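Local coordinates for protein SAM-dependent methyltransferase (Exiguobacterium sibiricum 255-15, PDB 3D2L) that probably transfers a methyl group from S-adenosylmethionine to an acceptor that remains unidentified, at residues L62-L67 with F83-M88; V24-E29 with K132-V137; L178-E183 with V192-H197; H138-M143 with E170-V175. One frame throughout, in Å; residues are numbered along the deposited sequence.

Contact 1: L62-L67 with F83-M88; sequences LSEEML and FWVQDM
L67 and L62 reach across to F83, V85 and D87 in an apolar contact at the surface of the domain, between the first turn of helix 64-76 with the loop before it and the end of edge strand 82-85. No hydrogen bond crosses between the two segments. L67 is the buried part, and its two methyls divide the work. CD1 sits against the backbone of W84, 3.1 Å from W84 O, and also meets V85 CG2 at 3.7 Å, while CD2 approaches the F83 ring obliquely, 4.0 Å from F83 CD1. These elements belong to the beta-alpha-beta unit of strand 56-61, helix 64-76 and strand 82-85, a right-handed crossover of the Rossmann-like methyltransferase fold, and W84 and Q86 are bonded through their backbones to strand 56-61. The helix starts at S63, the N-cap, whose OG accepts from M66 N at 3.3 Å. Just beyond, E64 crosses V85 at about a right angle and lays its aliphatic CG 3.8 Å from V85 CG2. L62 runs beside D87, both side chains pointing the same way, with L62 CD2 3.8 Å from D87 CB. The D87 carboxylate has its charged partner in R89, and the amide oxygen of Q86 accepts from the backbone N of E92.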
loop_
_atom_site.group_PDB
_atom_site.type_symbol
_atom_site.label_atom_id
_atom_site.label_comp_id
_atom_site.label_asym_id
_atom_site.label_seq_id
_atom_site.Cartn_x
_atom_site.Cartn_y
_atom_site.Cartn_z
ATOM N N LEU A 62 -8.950 1.792 -5.797
ATOM C CA LEU A 62 -10.208 2.523 -5.943
ATOM C C LEU A 62 -10.092 3.695 -6.923
ATOM O O LEU A 62 -11.106 4.197 -7.368
ATOM C CB LEU A 62 -10.762 3.031 -4.592
ATOM C CG LEU A 62 -11.761 2.151 -3.843
ATOM C CD1 LEU A 62 -12.045 2.724 -2.457
ATOM C CD2 LEU A 62 -13.076 1.987 -4.641
ATOM N N SER A 63 -8.879 4.096 -7.307
ATOM C CA SER A 63 -8.678 5.268 -8.175
ATOM C C SER A 63 -8.478 4.976 -9.652
ATOM O O SER A 63 -7.440 4.475 -10.057
ATOM C CB SER A 63 -7.457 6.060 -7.709
ATOM O OG SER A 63 -7.258 7.221 -8.506
ATOM N N GLU A 64 -9.460 5.338 -10.464
ATOM C CA GLU A 64 -9.400 5.137 -11.911
ATOM C C GLU A 64 -8.212 5.841 -12.516
ATOM O O GLU A 64 -7.550 5.305 -13.397
ATOM C CB GLU A 64 -10.690 5.651 -12.590
ATOM C CG GLU A 64 -11.973 4.916 -12.184
ATOM C CD GLU A 64 -12.680 5.430 -10.901
ATOM O OE1 GLU A 64 -12.047 6.164 -10.066
ATOM O OE2 GLU A 64 -13.890 5.073 -10.743
ATOM N N GLU A 65 -7.932 7.039 -12.000
ATOM C CA GLU A 65 -6.858 7.901 -12.492
ATOM C C GLU A 65 -5.474 7.289 -12.255
ATOM O O GLU A 65 -4.593 7.307 -13.112
ATOM C CB GLU A 65 -6.965 9.278 -11.807
ATOM C CG GLU A 65 -8.230 10.097 -12.231
ATOM C CD GLU A 65 -9.558 9.750 -11.492
ATOM O OE1 GLU A 65 -9.618 8.911 -10.557
ATOM O OE2 GLU A 65 -10.574 10.365 -11.859
HETATM N N MSE A 66 -5.294 6.715 -11.081
HETATM C CA MSE A 66 -4.053 6.068 -10.779
HETATM C C MSE A 66 -3.882 4.809 -11.630
HETATM O O MSE A 66 -2.771 4.551 -12.161
HETATM C CB MSE A 66 -3.955 5.806 -9.266
HETATM C CG MSE A 66 -3.884 7.102 -8.492
HETATM SE SE MSE A 66 -3.401 6.795 -6.672
HETATM C CE MSE A 66 -4.778 5.840 -5.980
ATOM N N LEU A 67 -4.966 4.035 -11.800
ATOM C CA LEU A 67 -4.921 2.794 -12.616
ATOM C C LEU A 67 -4.669 3.064 -14.083
ATOM O O LEU A 67 -4.062 2.246 -14.768
ATOM C CB LEU A 67 -6.162 1.913 -12.393
ATOM C CG LEU A 67 -6.316 1.389 -10.973
ATOM C CD1 LEU A 67 -7.495 0.379 -10.900
ATOM C CD2 LEU A 67 -5.036 0.766 -10.430
ATOM N N PHE A 83 -5.254 -4.297 -14.344
ATOM C CA PHE A 83 -5.594 -3.374 -13.290
ATOM C C PHE A 83 -7.131 -3.186 -13.319
ATOM O O PHE A 83 -7.761 -2.890 -14.379
ATOM C CB PHE A 83 -4.858 -2.032 -13.466
ATOM C CG PHE A 83 -3.340 -2.111 -13.303
ATOM C CD1 PHE A 83 -2.758 -2.113 -12.045
ATOM C CD2 PHE A 83 -2.494 -2.162 -14.431
ATOM C CE1 PHE A 83 -1.400 -2.156 -11.890
ATOM C CE2 PHE A 83 -1.159 -2.216 -14.294
ATOM C CZ PHE A 83 -0.584 -2.220 -12.999
ATOM N N TRP A 84 -7.752 -3.369 -12.166
ATOM C CA TRP A 84 -9.180 -3.240 -12.031
ATOM C C TRP A 84 -9.512 -2.305 -10.890
ATOM O O TRP A 84 -8.738 -2.235 -9.921
ATOM C CB TRP A 84 -9.822 -4.598 -11.758
ATOM C CG TRP A 84 -9.561 -5.658 -12.811
ATOM C CD1 TRP A 84 -8.797 -6.779 -12.673
ATOM C CD2 TRP A 84 -10.080 -5.690 -14.157
ATOM N NE1 TRP A 84 -8.827 -7.514 -13.833
ATOM C CE2 TRP A 84 -9.588 -6.857 -14.765
ATOM C CE3 TRP A 84 -10.875 -4.815 -14.916
ATOM C CZ2 TRP A 84 -9.884 -7.193 -16.089
ATOM C CZ3 TRP A 84 -11.180 -5.152 -16.222
ATOM C CH2 TRP A 84 -10.679 -6.333 -16.798
ATOM N N VAL A 85 -10.625 -1.571 -11.039
ATOM C CA VAL A 85 -11.089 -0.604 -10.021
ATOM C C VAL A 85 -11.940 -1.377 -9.037
ATOM O O VAL A 85 -12.987 -1.891 -9.394
ATOM C CB VAL A 85 -11.906 0.544 -10.631
ATOM C CG1 VAL A 85 -12.499 1.474 -9.540
ATOM C CG2 VAL A 85 -11.039 1.324 -11.639
ATOM N N GLN A 86 -11.456 -1.511 -7.811
ATOM C CA GLN A 86 -12.181 -2.230 -6.778
ATOM C C GLN A 86 -11.723 -1.731 -5.431
ATOM O O GLN A 86 -10.600 -1.319 -5.266
ATOM C CB GLN A 86 -11.913 -3.746 -6.804
ATOM C CG GLN A 86 -12.255 -4.508 -8.059
ATOM C CD GLN A 86 -12.096 -6.025 -7.886
ATOM O OE1 GLN A 86 -12.065 -6.538 -6.773
ATOM N NE2 GLN A 86 -11.997 -6.738 -9.005
ATOM N N ASP A 87 -12.617 -1.817 -4.472
ATOM C CA ASP A 87 -12.371 -1.442 -3.088
ATOM C C ASP A 87 -11.768 -2.695 -2.408
ATOM O O ASP A 87 -12.322 -3.784 -2.589
ATOM C CB ASP A 87 -13.739 -1.089 -2.510
ATOM C CG ASP A 87 -13.682 -0.536 -1.116
ATOM O OD1 ASP A 87 -12.780 -0.906 -0.331
ATOM O OD2 ASP A 87 -14.593 0.258 -0.799
HETATM N N MSE A 88 -10.670 -2.546 -1.636
HETATM C CA MSE A 88 -10.005 -3.698 -0.943
HETATM C C MSE A 88 -10.916 -4.375 0.044
HETATM O O MSE A 88 -10.736 -5.539 0.335
HETATM C CB MSE A 88 -8.691 -3.326 -0.224
HETATM C CG MSE A 88 -8.806 -2.247 0.819
HETATM SE SE MSE A 88 -7.109 -2.054 1.694
HETATM C CE MSE A 88 -6.028 -1.242 0.112
#

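Contact 2: V24-E29 with K132-V137; sequences VAWVLE and KLLFDV
W26 and V27 of helix 20-30 pack on L134 of strand 131-138, joining a helix to the central sheet of the Rossmann-like methyltransferase fold in a fully buried contact. The short segments run roughly antiparallel, at 150°, with a closest axis approach of 10.3 Å. From the strand, L134 CB points to the helix and meets the far corner of the indole, 3.8 Å from W26 CH2. CG then turns anti to the carbonyl carbon (chi1 -74°), and CD2 goes over one face of the six-membered ring, 4.2 Å from its centroid and 10° off the normal, a CH-pi contact. The same methyl lies 3.9 Å from V27 CA and also touches V27 CG2. F237 of the adjacent strand meets the W26 ring edge-to-face. D136, on the same side of the strand, is held by R235 in a salt bridge and by W23 and C104 in hydrogen bonds. At the indole edge, in the ring plane, the backbone nitrogen F135 N lies 3.8 Å from W26 CH2.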
loop_
_atom_site.group_PDB
_atom_site.type_symbol
_atom_site.label_atom_id
_atom_site.label_comp_id
_atom_site.label_asym_id
_atom_site.label_seq_id
_atom_site.Cartn_x
_atom_site.Cartn_y
_atom_site.Cartn_z
ATOM N N VAL A 24 9.581 -5.661 -2.904
ATOM C CA VAL A 24 9.554 -6.785 -3.827
ATOM C C VAL A 24 10.494 -7.879 -3.352
ATOM O O VAL A 24 10.130 -9.061 -3.390
ATOM C CB VAL A 24 9.903 -6.336 -5.275
ATOM C CG1 VAL A 24 10.005 -7.527 -6.209
ATOM C CG2 VAL A 24 8.855 -5.377 -5.760
ATOM N N ALA A 25 11.683 -7.514 -2.865
ATOM C CA ALA A 25 12.625 -8.518 -2.373
ATOM C C ALA A 25 12.009 -9.291 -1.206
ATOM O O ALA A 25 12.207 -10.494 -1.075
ATOM C CB ALA A 25 13.991 -7.879 -1.994
ATOM N N TRP A 26 11.200 -8.603 -0.402
ATOM C CA TRP A 26 10.497 -9.216 0.737
ATOM C C TRP A 26 9.401 -10.183 0.278
ATOM O O TRP A 26 9.288 -11.291 0.786
ATOM C CB TRP A 26 9.927 -8.110 1.643
ATOM C CG TRP A 26 8.988 -8.596 2.709
ATOM C CD1 TRP A 26 9.282 -9.431 3.720
ATOM C CD2 TRP A 26 7.619 -8.236 2.871
ATOM N NE1 TRP A 26 8.179 -9.657 4.483
ATOM C CE2 TRP A 26 7.137 -8.936 3.994
ATOM C CE3 TRP A 26 6.744 -7.408 2.171
ATOM C CZ2 TRP A 26 5.831 -8.803 4.469
ATOM C CZ3 TRP A 26 5.420 -7.282 2.641
ATOM C CH2 TRP A 26 4.990 -7.978 3.790
ATOM N N VAL A 27 8.615 -9.774 -0.708
ATOM C CA VAL A 27 7.569 -10.630 -1.252
ATOM C C VAL A 27 8.251 -11.909 -1.785
ATOM O O VAL A 27 7.770 -13.008 -1.544
ATOM C CB VAL A 27 6.698 -9.911 -2.337
ATOM C CG1 VAL A 27 5.673 -10.897 -2.996
ATOM C CG2 VAL A 27 5.954 -8.650 -1.749
ATOM N N LEU A 28 9.377 -11.754 -2.486
ATOM C CA LEU A 28 10.134 -12.898 -3.039
ATOM C C LEU A 28 10.565 -13.918 -1.963
ATOM O O LEU A 28 10.719 -15.110 -2.258
ATOM C CB LEU A 28 11.309 -12.380 -3.851
ATOM C CG LEU A 28 10.900 -11.800 -5.202
ATOM C CD1 LEU A 28 12.012 -11.033 -5.816
ATOM C CD2 LEU A 28 10.425 -12.915 -6.143
ATOM N N GLU A 29 10.745 -13.459 -0.721
ATOM C CA GLU A 29 11.081 -14.349 0.393
ATOM C C GLU A 29 9.905 -15.155 0.890
ATOM O O GLU A 29 10.107 -16.173 1.551
ATOM C CB GLU A 29 11.605 -13.552 1.587
ATOM C CG GLU A 29 12.830 -12.732 1.285
ATOM C CD GLU A 29 13.290 -11.895 2.492
ATOM O OE1 GLU A 29 12.455 -11.592 3.396
ATOM O OE2 GLU A 29 14.491 -11.537 2.505
ATOM N N LYS A 132 -1.186 -16.838 0.729
ATOM C CA LYS A 132 -0.624 -15.900 1.679
ATOM C C LYS A 132 -1.192 -14.513 1.546
ATOM O O LYS A 132 -1.605 -14.119 0.467
ATOM C CB LYS A 132 0.897 -15.845 1.531
ATOM C CG LYS A 132 1.563 -17.208 1.853
ATOM C CD LYS A 132 2.836 -17.058 2.609
ATOM C CE LYS A 132 3.253 -18.359 3.266
ATOM N NZ LYS A 132 3.494 -19.414 2.251
ATOM N N LEU A 133 -1.225 -13.796 2.666
ATOM C CA LEU A 133 -1.605 -12.413 2.747
ATOM C C LEU A 133 -0.406 -11.699 3.355
ATOM O O LEU A 133 0.040 -12.041 4.461
ATOM C CB LEU A 133 -2.856 -12.175 3.611
ATOM C CG LEU A 133 -3.234 -10.730 3.931
ATOM C CD1 LEU A 133 -3.489 -9.863 2.609
ATOM C CD2 LEU A 133 -4.436 -10.690 4.878
ATOM N N LEU A 134 0.115 -10.721 2.608
ATOM C CA LEU A 134 1.255 -9.919 3.006
ATOM C C LEU A 134 0.873 -8.461 3.010
ATOM O O LEU A 134 0.275 -7.995 2.063
ATOM C CB LEU A 134 2.405 -10.078 2.011
ATOM C CG LEU A 134 3.228 -11.353 2.005
ATOM C CD1 LEU A 134 2.407 -12.492 1.470
ATOM C CD2 LEU A 134 4.489 -11.137 1.138
ATOM N N PHE A 135 1.234 -7.744 4.067
ATOM C CA PHE A 135 1.018 -6.308 4.146
ATOM C C PHE A 135 1.992 -5.676 5.142
ATOM O O PHE A 135 2.480 -6.314 6.071
ATOM C CB PHE A 135 -0.436 -5.897 4.530
ATOM C CG PHE A 135 -0.885 -6.366 5.910
ATOM C CD1 PHE A 135 -0.702 -5.579 7.031
ATOM C CD2 PHE A 135 -1.501 -7.586 6.075
ATOM C CE1 PHE A 135 -1.116 -5.996 8.278
ATOM C CE2 PHE A 135 -1.936 -7.994 7.332
ATOM C CZ PHE A 135 -1.732 -7.214 8.418
ATOM N N ASP A 136 2.261 -4.394 4.923
ATOM C CA ASP A 136 3.112 -3.611 5.815
ATOM C C ASP A 136 2.346 -2.353 6.208
ATOM O O ASP A 136 1.593 -1.762 5.384
ATOM C CB ASP A 136 4.455 -3.255 5.172
ATOM C CG ASP A 136 4.289 -2.517 3.846
ATOM O OD1 ASP A 136 3.949 -3.162 2.821
ATOM O OD2 ASP A 136 4.543 -1.298 3.836
ATOM N N VAL A 137 2.512 -1.976 7.476
ATOM C CA VAL A 137 1.782 -0.844 8.061
ATOM C C VAL A 137 2.669 -0.002 8.936
ATOM O O VAL A 137 3.750 -0.430 9.341
ATOM C CB VAL A 137 0.560 -1.309 8.932
ATOM C CG1 VAL A 137 -0.597 -1.843 8.063
ATOM C CG2 VAL A 137 0.970 -2.334 9.991
#

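Contact 3: L178-E183 with V192-H197; sequences LTFFIE and VDETHH
L178, T179 and F180 pair antiparallel with E194, D193 and V192, the short strand axes 4.6 Å apart and their directions at 155°, in a ladder of four backbone hydrogen bonds. L178 and E194 form one hydrogen-bonded pair and F180 and V192 the next; the straightest link, at 176°, runs from F180 N to V192 O over 2.7 Å. In the non-hydrogen-bonded pair between them, T179 and D193 lie side by side, and T179 OG1 donates to D193 OD1 in a short bond, 2.5 Å, on the anti side and 30° out of the carboxylate plane. R191 NE also makes a salt bridge to that oxygen. The other face carries L178, F180, V192, E194 and H196. There H196 NE2 donates to E194 OE1, a His-carboxylate hydrogen bond, although OE1 is less surely placed. I182 CD1 touches V192 CG2 at 3.7 Å, and L178 CD2 comes to the edge of the H196 ring, 4.4 Å from H196 CD2. These strands form a beta hairpin at one side of the four-stranded antiparallel sheet: 189-199 is outermost, 173-183 has 159-167 as its other neighbour, where L178 and F180 pack on Y161, and F7 packs edge-to-face on F180.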
loop_
_atom_site.group_PDB
_atom_site.type_symbol
_atom_site.label_atom_id
_atom_site.label_comp_id
_atom_site.label_asym_id
_atom_site.label_seq_id
_atom_site.Cartn_x
_atom_site.Cartn_y
_atom_site.Cartn_z
ATOM N N LEU A 178 -2.096 17.653 1.944
ATOM C CA LEU A 178 -1.218 17.819 0.808
ATOM C C LEU A 178 -1.632 18.980 -0.076
ATOM O O LEU A 178 -2.825 19.211 -0.295
ATOM C CB LEU A 178 -1.218 16.563 -0.052
ATOM C CG LEU A 178 -0.247 15.427 0.238
ATOM C CD1 LEU A 178 1.197 15.860 -0.116
ATOM C CD2 LEU A 178 -0.374 15.011 1.661
ATOM N N THR A 179 -0.630 19.701 -0.577
ATOM C CA THR A 179 -0.834 20.752 -1.572
ATOM C C THR A 179 0.193 20.477 -2.662
ATOM O O THR A 179 1.362 20.383 -2.363
ATOM C CB THR A 179 -0.656 22.157 -1.014
ATOM O OG1 THR A 179 -1.753 22.455 -0.141
ATOM C CG2 THR A 179 -0.669 23.239 -2.157
ATOM N N PHE A 180 -0.268 20.326 -3.899
ATOM C CA PHE A 180 0.610 20.148 -5.068
ATOM C C PHE A 180 0.552 21.404 -5.910
ATOM O O PHE A 180 -0.516 21.977 -6.079
ATOM C CB PHE A 180 0.162 18.955 -5.948
ATOM C CG PHE A 180 0.272 17.622 -5.247
ATOM C CD1 PHE A 180 -0.788 17.139 -4.485
ATOM C CD2 PHE A 180 1.470 16.908 -5.280
ATOM C CE1 PHE A 180 -0.685 15.931 -3.792
ATOM C CE2 PHE A 180 1.582 15.686 -4.596
ATOM C CZ PHE A 180 0.506 15.212 -3.844
ATOM N N PHE A 181 1.707 21.838 -6.408
ATOM C CA PHE A 181 1.796 22.919 -7.372
ATOM C C PHE A 181 2.305 22.235 -8.610
ATOM O O PHE A 181 3.456 21.781 -8.641
ATOM C CB PHE A 181 2.726 24.042 -6.927
ATOM C CG PHE A 181 2.189 24.811 -5.795
ATOM C CD1 PHE A 181 1.199 25.741 -6.001
ATOM C CD2 PHE A 181 2.636 24.561 -4.502
ATOM C CE1 PHE A 181 0.669 26.442 -4.937
ATOM C CE2 PHE A 181 2.122 25.255 -3.432
ATOM C CZ PHE A 181 1.135 26.193 -3.647
ATOM N N ILE A 182 1.430 22.114 -9.606
ATOM C CA ILE A 182 1.739 21.429 -10.843
ATOM C C ILE A 182 1.988 22.453 -11.931
ATOM O O ILE A 182 1.153 23.350 -12.167
ATOM C CB ILE A 182 0.586 20.487 -11.315
ATOM C CG1 ILE A 182 0.165 19.526 -10.212
ATOM C CG2 ILE A 182 0.996 19.715 -12.565
ATOM C CD1 ILE A 182 -0.863 20.072 -9.291
ATOM N N GLU A 183 3.122 22.282 -12.613
ATOM C CA GLU A 183 3.532 23.173 -13.678
ATOM C C GLU A 183 2.683 22.889 -14.903
ATOM O O GLU A 183 2.505 21.732 -15.251
ATOM C CB GLU A 183 4.996 22.921 -14.041
ATOM C CG GLU A 183 5.598 24.014 -14.937
ATOM C CD GLU A 183 7.028 23.699 -15.339
ATOM O OE1 GLU A 183 7.433 22.519 -15.234
ATOM O OE2 GLU A 183 7.749 24.631 -15.741
ATOM N N VAL A 192 -3.376 22.042 -6.402
ATOM C CA VAL A 192 -4.351 21.007 -6.007
ATOM C C VAL A 192 -4.099 20.653 -4.543
ATOM O O VAL A 192 -2.982 20.308 -4.171
ATOM C CB VAL A 192 -4.258 19.707 -6.830
ATOM C CG1 VAL A 192 -5.323 18.705 -6.335
ATOM C CG2 VAL A 192 -4.465 19.981 -8.314
ATOM N N ASP A 193 -5.140 20.758 -3.727
ATOM C CA ASP A 193 -5.086 20.421 -2.304
ATOM C C ASP A 193 -5.851 19.120 -2.069
ATOM O O ASP A 193 -6.966 18.961 -2.574
ATOM C CB ASP A 193 -5.771 21.516 -1.472
ATOM C CG ASP A 193 -5.053 22.863 -1.547
ATOM O OD1 ASP A 193 -3.816 22.898 -1.498
ATOM O OD2 ASP A 193 -5.741 23.889 -1.628
ATOM N N GLU A 194 -5.259 18.205 -1.313
ATOM C CA GLU A 194 -5.872 16.918 -0.956
ATOM C C GLU A 194 -5.679 16.596 0.521
ATOM O O GLU A 194 -4.683 16.998 1.115
ATOM C CB GLU A 194 -5.205 15.782 -1.719
ATOM C CG GLU A 194 -5.543 15.728 -3.141
ATOM C CD GLU A 194 -4.948 14.510 -3.812
ATOM O OE1 GLU A 194 -3.934 13.975 -3.281
ATOM O OE2 GLU A 194 -5.493 14.098 -4.870
ATOM N N THR A 195 -6.627 15.854 1.098
ATOM C CA THR A 195 -6.519 15.427 2.475
ATOM C C THR A 195 -6.648 13.905 2.480
ATOM O O THR A 195 -7.563 13.353 1.908
ATOM C CB THR A 195 -7.597 16.046 3.364
ATOM O OG1 THR A 195 -7.613 17.458 3.144
ATOM C CG2 THR A 195 -7.301 15.774 4.835
ATOM N N HIS A 196 -5.676 13.260 3.100
ATOM C CA HIS A 196 -5.605 11.814 3.221
ATOM C C HIS A 196 -5.599 11.469 4.687
ATOM O O HIS A 196 -5.016 12.181 5.494
ATOM C CB HIS A 196 -4.369 11.291 2.510
ATOM C CG HIS A 196 -4.367 11.595 1.037
ATOM N ND1 HIS A 196 -5.077 10.847 0.121
ATOM C CD2 HIS A 196 -3.787 12.592 0.332
ATOM C CE1 HIS A 196 -4.921 11.360 -1.085
ATOM N NE2 HIS A 196 -4.134 12.413 -0.988
ATOM N N HIS A 197 -6.250 10.355 5.003
ATOM C CA HIS A 197 -6.395 9.896 6.367
ATOM C C HIS A 197 -5.781 8.526 6.507
ATOM O O HIS A 197 -6.060 7.636 5.712
ATOM C CB HIS A 197 -7.880 9.829 6.729
ATOM C CG HIS A 197 -8.552 11.162 6.668
ATOM N ND1 HIS A 197 -8.500 12.062 7.709
ATOM C CD2 HIS A 197 -9.217 11.782 5.662
ATOM C CE1 HIS A 197 -9.132 13.169 7.358
ATOM N NE2 HIS A 197 -9.570 13.026 6.119
#

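Contact 4: H138-M143 with E170-V175; sequences HSPYKM and EPLSVV
P140 and M143, on one side of the short helix 140-144, meet L172 and V174 where a tight turn enters strand 173-183. The forked end of L172 is one bump: its two methyls both lie on the same side of the proline ring, CD2 3.8 Å from P140 CB and CD1 3.9 Å from P140 CG. The other is the selenomethionine M143, whose chain bends at both chi2 (-55°) and chi3 (-51°) and thereby brings its terminal methyl round to the strand. In one of two modelled conformers CE lies in the hollow between the L172 carbonyl and V174, 3.8 Å from L172 O, but so close to V174 that the detail of the fit is doubtful. The M143 and V174 side chains cross at about a right angle. F147 packs on V174 as well. The turn is type II, from E170 to S173; S173 OG donates to E170 O at 2.7 Å. On the helix side, S139 OG caps the helix by accepting from K142 N at 3.1 Å, and also bonds to A233 O. The contact thus joins a capped helix, following directly on strand 131-138 of the Rossmann-like sheet, to a beta turn that links two strands of the separate antiparallel sheet.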
loop_
_atom_site.group_PDB
_atom_site.type_symbol
_atom_site.label_atom_id
_atom_site.label_comp_id
_atom_site.label_asym_id
_atom_site.label_seq_id
_atom_site.Cartn_x
_atom_site.Cartn_y
_atom_site.Cartn_z
ATOM N N HIS A 138 2.211 1.212 9.213
ATOM C CA HIS A 138 2.893 2.077 10.138
ATOM C C HIS A 138 2.811 1.487 11.539
ATOM O O HIS A 138 1.821 0.867 11.895
ATOM C CB HIS A 138 2.248 3.478 10.194
ATOM C CG HIS A 138 2.188 4.174 8.870
ATOM N ND1 HIS A 138 3.280 4.273 8.040
ATOM C CD2 HIS A 138 1.179 4.831 8.248
ATOM C CE1 HIS A 138 2.956 4.979 6.975
ATOM N NE2 HIS A 138 1.684 5.332 7.075
ATOM N N SER A 139 3.869 1.701 12.311
ATOM C CA SER A 139 3.894 1.325 13.695
ATOM C C SER A 139 3.282 2.472 14.455
ATOM O O SER A 139 3.261 3.602 13.935
ATOM C CB SER A 139 5.319 1.193 14.163
ATOM O OG SER A 139 5.984 2.439 14.004
ATOM N N PRO A 140 2.774 2.206 15.677
ATOM C CA PRO A 140 2.325 3.287 16.573
ATOM C C PRO A 140 3.416 4.359 16.797
ATOM O O PRO A 140 3.114 5.552 16.811
ATOM C CB PRO A 140 2.022 2.542 17.871
ATOM C CG PRO A 140 1.627 1.212 17.430
ATOM C CD PRO A 140 2.532 0.886 16.284
ATOM N N TYR A 141 4.673 3.939 16.922
ATOM C CA TYR A 141 5.802 4.856 17.117
ATOM C C TYR A 141 5.945 5.880 15.990
ATOM O O TYR A 141 6.204 7.056 16.251
ATOM C CB TYR A 141 7.101 4.048 17.266
ATOM C CG TYR A 141 8.349 4.876 17.477
ATOM C CD1 TYR A 141 8.663 5.388 18.735
ATOM C CD2 TYR A 141 9.223 5.126 16.435
ATOM C CE1 TYR A 141 9.799 6.139 18.930
ATOM C CE2 TYR A 141 10.358 5.886 16.622
ATOM C CZ TYR A 141 10.639 6.383 17.866
ATOM O OH TYR A 141 11.774 7.121 18.056
ATOM N N LYS A 142 5.783 5.439 14.738
ATOM C CA LYS A 142 5.848 6.340 13.576
ATOM C C LYS A 142 4.781 7.405 13.666
ATOM O O LYS A 142 5.034 8.586 13.427
ATOM C CB LYS A 142 5.679 5.575 12.271
ATOM C CG LYS A 142 5.792 6.458 11.041
ATOM C CD LYS A 142 6.035 5.638 9.834
ATOM C CE LYS A 142 6.265 6.457 8.584
ATOM N NZ LYS A 142 6.659 5.525 7.444
HETATM N N MSE A 143 3.577 6.980 14.017
HETATM C CA MSE A 143 2.460 7.910 14.173
HETATM C C MSE A 143 2.795 8.967 15.215
HETATM O O MSE A 143 2.498 10.147 15.027
HETATM C CB MSE A 143 1.189 7.177 14.613
HETATM C CG MSE A 143 0.765 6.002 13.734
HETATM SE SE MSE A 143 0.533 6.443 11.847
HETATM C CE MSE A 143 -0.617 7.978 12.113
ATOM N N GLU A 170 -8.880 10.050 16.115
ATOM C CA GLU A 170 -8.751 8.720 16.711
ATOM C C GLU A 170 -7.307 8.429 17.116
ATOM O O GLU A 170 -6.359 8.979 16.525
ATOM C CB GLU A 170 -9.201 7.644 15.717
ATOM C CG GLU A 170 -10.690 7.628 15.433
ATOM C CD GLU A 170 -11.519 7.112 16.612
ATOM O OE1 GLU A 170 -11.034 6.248 17.377
ATOM O OE2 GLU A 170 -12.674 7.561 16.766
ATOM N N PRO A 171 -7.117 7.521 18.088
ATOM C CA PRO A 171 -5.751 7.161 18.459
ATOM C C PRO A 171 -4.988 6.556 17.293
ATOM O O PRO A 171 -5.562 5.820 16.499
ATOM C CB PRO A 171 -5.933 6.096 19.549
ATOM C CG PRO A 171 -7.341 5.623 19.392
ATOM C CD PRO A 171 -8.114 6.791 18.885
ATOM N N LEU A 172 -3.702 6.873 17.208
ATOM C CA LEU A 172 -2.826 6.342 16.163
ATOM C C LEU A 172 -3.330 6.648 14.745
ATOM O O LEU A 172 -3.201 5.826 13.821
ATOM C CB LEU A 172 -2.628 4.837 16.362
ATOM C CG LEU A 172 -2.115 4.366 17.729
ATOM C CD1 LEU A 172 -1.949 2.832 17.706
ATOM C CD2 LEU A 172 -0.811 5.086 18.091
ATOM N N SER A 173 -3.876 7.853 14.574
ATOM C CA SER A 173 -4.364 8.323 13.276
ATOM C C SER A 173 -3.574 9.563 12.864
ATOM O O SER A 173 -2.975 10.251 13.699
ATOM C CB SER A 173 -5.869 8.627 13.320
ATOM O OG SER A 173 -6.131 9.841 13.998
ATOM N N VAL A 174 -3.556 9.816 11.567
ATOM C CA VAL A 174 -2.849 10.960 10.994
ATOM C C VAL A 174 -3.724 11.522 9.892
ATOM O O VAL A 174 -4.445 10.768 9.222
ATOM C CB VAL A 174 -1.445 10.567 10.413
ATOM C CG1 VAL A 174 -1.591 9.484 9.401
ATOM C CG2 VAL A 174 -0.742 11.719 9.715
ATOM N N VAL A 175 -3.703 12.854 9.770
ATOM C CA VAL A 175 -4.347 13.596 8.693
ATOM C C VAL A 175 -3.190 14.165 7.878
ATOM O O VAL A 175 -2.359 14.897 8.406
ATOM C CB VAL A 175 -5.235 14.774 9.220
ATOM C CG1 VAL A 175 -5.857 15.533 8.066
ATOM C CG2 VAL A 175 -6.311 14.269 10.150
#

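Contact 2 is the buried one, where aromatic and aliphatic groups pack a helix on the central sheet; contact 1 serves the same sheet at its outermost strand, at the surface, with half its touching residues exposed and its centre about 21 Å from that of contact 2. Contact 3 lies within the four-stranded sheet and contact 4 reaches it from one side; both use strand 173-183 and are partly buried, and they touch where T195 CG2 meets V175 CG1 at 3.5 Å. Only contact 3 is bound by hydrogen bonds across its segments, as neighbouring strands are, whereas the other three rely on apolar contact. Contact 4 bridges the two sheets: its helix follows the strand of contact 2, and its turn leads into the strand of contact 3.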